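Local coordinates for NAD-dependent aldehyde dehydrogenase (Burkholderia multivorans, PDB 5UJU), which probably oxidises aldehydes to the corresponding carboxylic acids, using NAD as the acceptor of the hydride, at residues A336-I339 and A340-A344; T388-P391 and A392-V395. All coordinates share one frame; numbering follows the deposited sequence.

Interaction 1 of 2, residues A336-I339 and A340-A344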
loop_
_atom_site.group_PDB
_atom_site.type_symbol
_atom_site.label_atom_id
_atom_site.label_comp_id
_atom_site.label_asym_id
_atom_site.label_seq_id
_atom_site.Cartn_x
_atom_site.Cartn_y
_atom_site.Cartn_z
ATOM N N ALA A 336 -19.811 0.842 35.125
ATOM C CA ALA A 336 -20.172 -0.572 35.084
ATOM C C ALA A 336 -21.302 -0.825 34.091
ATOM O O ALA A 336 -21.276 -1.809 33.347
ATOM C CB ALA A 336 -20.567 -1.053 36.484
ATOM N N LYS A 337 -22.301 0.058 34.056
ATOM C CA LYS A 337 -23.400 -0.128 33.117
ATOM C C LYS A 337 -22.913 -0.016 31.676
ATOM O O LYS A 337 -23.341 -0.787 30.807
ATOM C CB LYS A 337 -24.511 0.886 33.399
ATOM C CG LYS A 337 -25.829 0.576 32.700
ATOM C CD LYS A 337 -26.902 1.615 33.009
ATOM C CE LYS A 337 -28.293 0.978 32.938
ATOM N NZ LYS A 337 -29.337 1.869 32.354
ATOM N N ASN A 338 -22.026 0.942 31.402
ATOM C CA ASN A 338 -21.501 1.095 30.049
ATOM C C ASN A 338 -20.709 -0.141 29.637
ATOM O O ASN A 338 -20.877 -0.661 28.530
ATOM C CB ASN A 338 -20.635 2.351 29.963
ATOM C CG ASN A 338 -20.004 2.529 28.584
ATOM O OD1 ASN A 338 -19.017 1.865 28.254
ATOM N ND2 ASN A 338 -20.551 3.450 27.791
ATOM N N ILE A 339 -19.840 -0.626 30.523
ATOM C CA ILE A 339 -19.108 -1.853 30.229
ATOM C C ILE A 339 -20.075 -3.007 30.011
ATOM O O ILE A 339 -19.891 -3.835 29.105
ATOM C CB ILE A 339 -18.113 -2.158 31.364
ATOM C CG1 ILE A 339 -16.945 -1.169 31.315
ATOM C CG2 ILE A 339 -17.654 -3.614 31.307
ATOM C CD1 ILE A 339 -16.033 -1.252 32.531
ATOM N N ALA A 340 -21.134 -3.069 30.821
ATOM C CA ALA A 340 -22.112 -4.147 30.706
ATOM C C ALA A 340 -22.805 -4.138 29.341
ATOM O O ALA A 340 -23.008 -5.194 28.732
ATOM C CB ALA A 340 -23.149 -4.024 31.812
ATOM N N PHE A 341 -23.233 -2.958 28.877
ATOM C CA PHE A 341 -23.802 -2.867 27.533
ATOM C C PHE A 341 -22.810 -3.362 26.497
ATOM O O PHE A 341 -23.190 -4.030 25.527
ATOM C CB PHE A 341 -24.189 -1.423 27.209
ATOM C CG PHE A 341 -25.618 -1.094 27.478
ATOM C CD1 PHE A 341 -26.629 -1.684 26.733
ATOM C CD2 PHE A 341 -25.956 -0.168 28.464
ATOM C CE1 PHE A 341 -27.957 -1.381 26.982
ATOM C CE2 PHE A 341 -27.284 0.146 28.720
ATOM C CZ PHE A 341 -28.288 -0.462 27.979
ATOM N N SER A 342 -21.530 -3.022 26.677
ATOM C CA SER A 342 -20.506 -3.405 25.709
ATOM C C SER A 342 -20.322 -4.908 25.661
ATOM O O SER A 342 -20.001 -5.463 24.601
ATOM C CB SER A 342 -19.182 -2.723 26.048
ATOM O OG SER A 342 -19.380 -1.329 26.150
ATOM N N LEU A 343 -20.506 -5.576 26.798
ATOM C CA LEU A 343 -20.408 -7.026 26.854
ATOM C C LEU A 343 -21.656 -7.707 26.302
ATOM O O LEU A 343 -21.563 -8.818 25.771
ATOM C CB LEU A 343 -20.161 -7.479 28.297
ATOM C CG LEU A 343 -18.817 -7.124 28.923
ATOM C CD1 LEU A 343 -18.847 -7.425 30.433
ATOM C CD2 LEU A 343 -17.684 -7.875 28.231
ATOM N N ALA A 344 -22.817 -7.066 26.424
ATOM C CA ALA A 344 -24.102 -7.670 26.088
ATOM C C ALA A 344 -24.499 -7.505 24.622
ATOM O O ALA A 344 -25.192 -8.373 24.074
ATOM C CB ALA A 344 -25.191 -7.068 26.979
HETATM O O HOH W 1 -17.692 0.685 26.184
#
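Phe341 and Lys337, one helical turn apart, meet where the Phe341 ring slants past the Lys337 carbonyl; its nearest ring atom, CD2, is 3.6 Å from Lys337 O. The aliphatic part of the lysine runs beside the same ring, with CG 4.3 Å from Phe341 CE2, a loose contact; Lys337 itself is an exposed residue. Beyond the two segments the ring meets that of Phe521 and touches Leu387.

The other flat group, the Asn338 amide, is held at both ends. Its ND2 donates to the backbone oxygens of Gly518 and Val520, which fixes the rotation of the amide, while OD1 accepts a hydrogen bond from a water. That water lies 2.7 Å from Asn338 OD1 and also donates to Ser342 OG, so it bridges two side chains four residues apart. Ser342 OG in turn folds back on the helix: with chi1 at -54° it stands beside its own backbone N and donates to Asn338 O at 2.9 Å. Ser342 N makes the ordinary helical bond to Asn338 O at 3.1 Å, so this carbonyl oxygen is gripped by two donors of one residue, which reach it from opposite faces of its plane.

On another side of the helix Ile339 and Leu343 lie side by side and point the same way, with Ile339 CG2 4.1 Å from Leu343 CD1. Ile339 packs against strands 323-326 and 487-491, whereas Ala340 faces helix 373-388. A helix that sets an isoleucine on the sheet and bonds a serine hydroxyl back to the carbonyl one turn earlier is a familiar arrangement; here helix 332-344 is the connection of a beta-alpha-beta crossover between parallel strands 323-326 and 356-360 of the aldehyde dehydrogenase fold.

Interaction 2 of 2, residues T388-P391 and A392-V395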
loop_
_atom_site.group_PDB
_atom_site.type_symbol
_atom_site.label_atom_id
_atom_site.label_comp_id
_atom_site.label_asym_id
_atom_site.label_seq_id
_atom_site.Cartn_x
_atom_site.Cartn_y
_atom_site.Cartn_z
ATOM N N THR A 388 -29.351 -8.561 30.769
ATOM C CA THR A 388 -29.420 -9.704 29.869
ATOM C C THR A 388 -30.270 -10.868 30.377
ATOM O O THR A 388 -30.631 -11.729 29.571
ATOM C CB THR A 388 -28.009 -10.241 29.561
ATOM O OG1 THR A 388 -27.414 -10.762 30.757
ATOM C CG2 THR A 388 -27.128 -9.148 28.993
ATOM N N GLY A 389 -30.631 -10.914 31.662
ATOM C CA GLY A 389 -31.205 -12.138 32.212
ATOM C C GLY A 389 -32.625 -12.446 31.759
ATOM O O GLY A 389 -33.039 -13.610 31.753
ATOM N N ASP A 390 -33.399 -11.421 31.394
ATOM C CA ASP A 390 -34.805 -11.605 31.059
ATOM C C ASP A 390 -35.005 -11.616 29.554
ATOM O O ASP A 390 -34.631 -10.637 28.895
ATOM C CB ASP A 390 -35.656 -10.508 31.674
ATOM C CG ASP A 390 -37.103 -10.644 31.281
ATOM O OD1 ASP A 390 -37.690 -11.684 31.642
ATOM O OD2 ASP A 390 -37.641 -9.751 30.581
ATOM N N PRO A 391 -35.589 -12.671 28.972
ATOM C CA PRO A 391 -35.778 -12.697 27.503
ATOM C C PRO A 391 -36.480 -11.474 26.926
ATOM O O PRO A 391 -35.952 -10.850 26.000
ATOM C CB PRO A 391 -36.604 -13.970 27.290
ATOM C CG PRO A 391 -36.281 -14.837 28.463
ATOM C CD PRO A 391 -36.069 -13.902 29.620
ATOM N N ALA A 392 -37.645 -11.095 27.457
ATOM C CA ALA A 392 -38.385 -9.986 26.854
ATOM C C ALA A 392 -37.583 -8.690 26.903
ATOM O O ALA A 392 -37.574 -7.923 25.936
ATOM C CB ALA A 392 -39.741 -9.805 27.541
ATOM N N ARG A 393 -36.877 -8.436 28.011
ATOM C CA ARG A 393 -36.129 -7.192 28.151
ATOM C C ARG A 393 -34.762 -7.242 27.479
ATOM O O ARG A 393 -34.146 -6.188 27.285
ATOM C CB ARG A 393 -35.950 -6.835 29.634
ATOM C CG ARG A 393 -37.244 -6.432 30.327
ATOM C CD ARG A 393 -37.009 -5.855 31.723
ATOM N NE ARG A 393 -36.643 -6.872 32.711
ATOM C CZ ARG A 393 -35.396 -7.109 33.115
ATOM N NH1 ARG A 393 -34.389 -6.400 32.620
ATOM N NH2 ARG A 393 -35.153 -8.052 34.023
ATOM N N SER A 394 -34.287 -8.422 27.074
ATOM C CA SER A 394 -32.921 -8.539 26.585
ATOM C C SER A 394 -32.781 -8.900 25.112
ATOM O O SER A 394 -31.708 -8.669 24.558
ATOM C CB SER A 394 -32.162 -9.612 27.378
ATOM O OG SER A 394 -32.454 -9.503 28.774
ATOM N N VAL A 395 -33.812 -9.460 24.469
ATOM C CA VAL A 395 -33.599 -10.056 23.146
ATOM C C VAL A 395 -33.177 -9.012 22.126
ATOM O O VAL A 395 -32.377 -9.297 21.233
ATOM C CB VAL A 395 -34.838 -10.835 22.656
ATOM C CG1 VAL A 395 -34.983 -12.136 23.434
ATOM C CG2 VAL A 395 -36.093 -9.980 22.720
HETATM O O HOH W 2 -39.201 -12.431 29.567
HETATM O O HOH W 3 -39.131 -8.432 33.339
HETATM O O HOH W 4 -32.679 -8.323 31.579
#
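Pro391 O is gripped by two backbone donors of the following turn. Val395 N, 3.0 Å from Pro391 O, makes the usual i to i-4 helical bond, while Ser394 N approaches the same oxygen at 3.1 Å from well above the carbonyl plane. One residue earlier, Asp390 O accepts a weak bond from Ser394 N and lies very close to Ser394 OG, whose one proton can serve Asp390 O or be shared with Leu387 O. A water that donates to Ser394 OG also accepts from Asp390 N, so the serine ties the turn to the end of the preceding helix.

The carboxylate of Asp390 does the capping. Because its CG stands anti to the backbone N (chi1 177°), OD2 swings over the first helical turn and accepts from Arg393 N at 3.0 Å, from above the carboxylate plane. OD1 reaches Ala392 N through a water.

Arg393 bends back at chi3 (-74°), laying one face of its guanidinium over Asp390 CB, which is 3.4 Å from NH2 of Arg393. The two charged groups lie almost parallel, and the long salt bridge from Asp390 OD2 to Arg393 NE (3.7 Å) is a matter of charge alone. NE donates to a water in the guanidinium plane, and NH1 bonds to Lys386 O. An aspartate N-cap followed by proline in the first turn is a classic helix start, here opening helix 391-398.

How the interactions relate
Interaction 1 comes first along the chain, on helix 332-344, and interaction 2 follows at the junction of helices 373-388 and 391-398; their centres are about 14 Å apart. Helix 373-388 connects them: it packs against helix 332-344, and its last residue opens the second contact. There the two meet directly, with Ala344 CB 3.5 Å from Thr388 CG2. One contact thus belongs to a helix lying on the mixed sheet, the other to a turn farther from the centre of the chain, and through helix 373-388 both form part of one local packing unit. The bound sodium lies nearer interaction 1, about 6 Å from the Leu343 side chain.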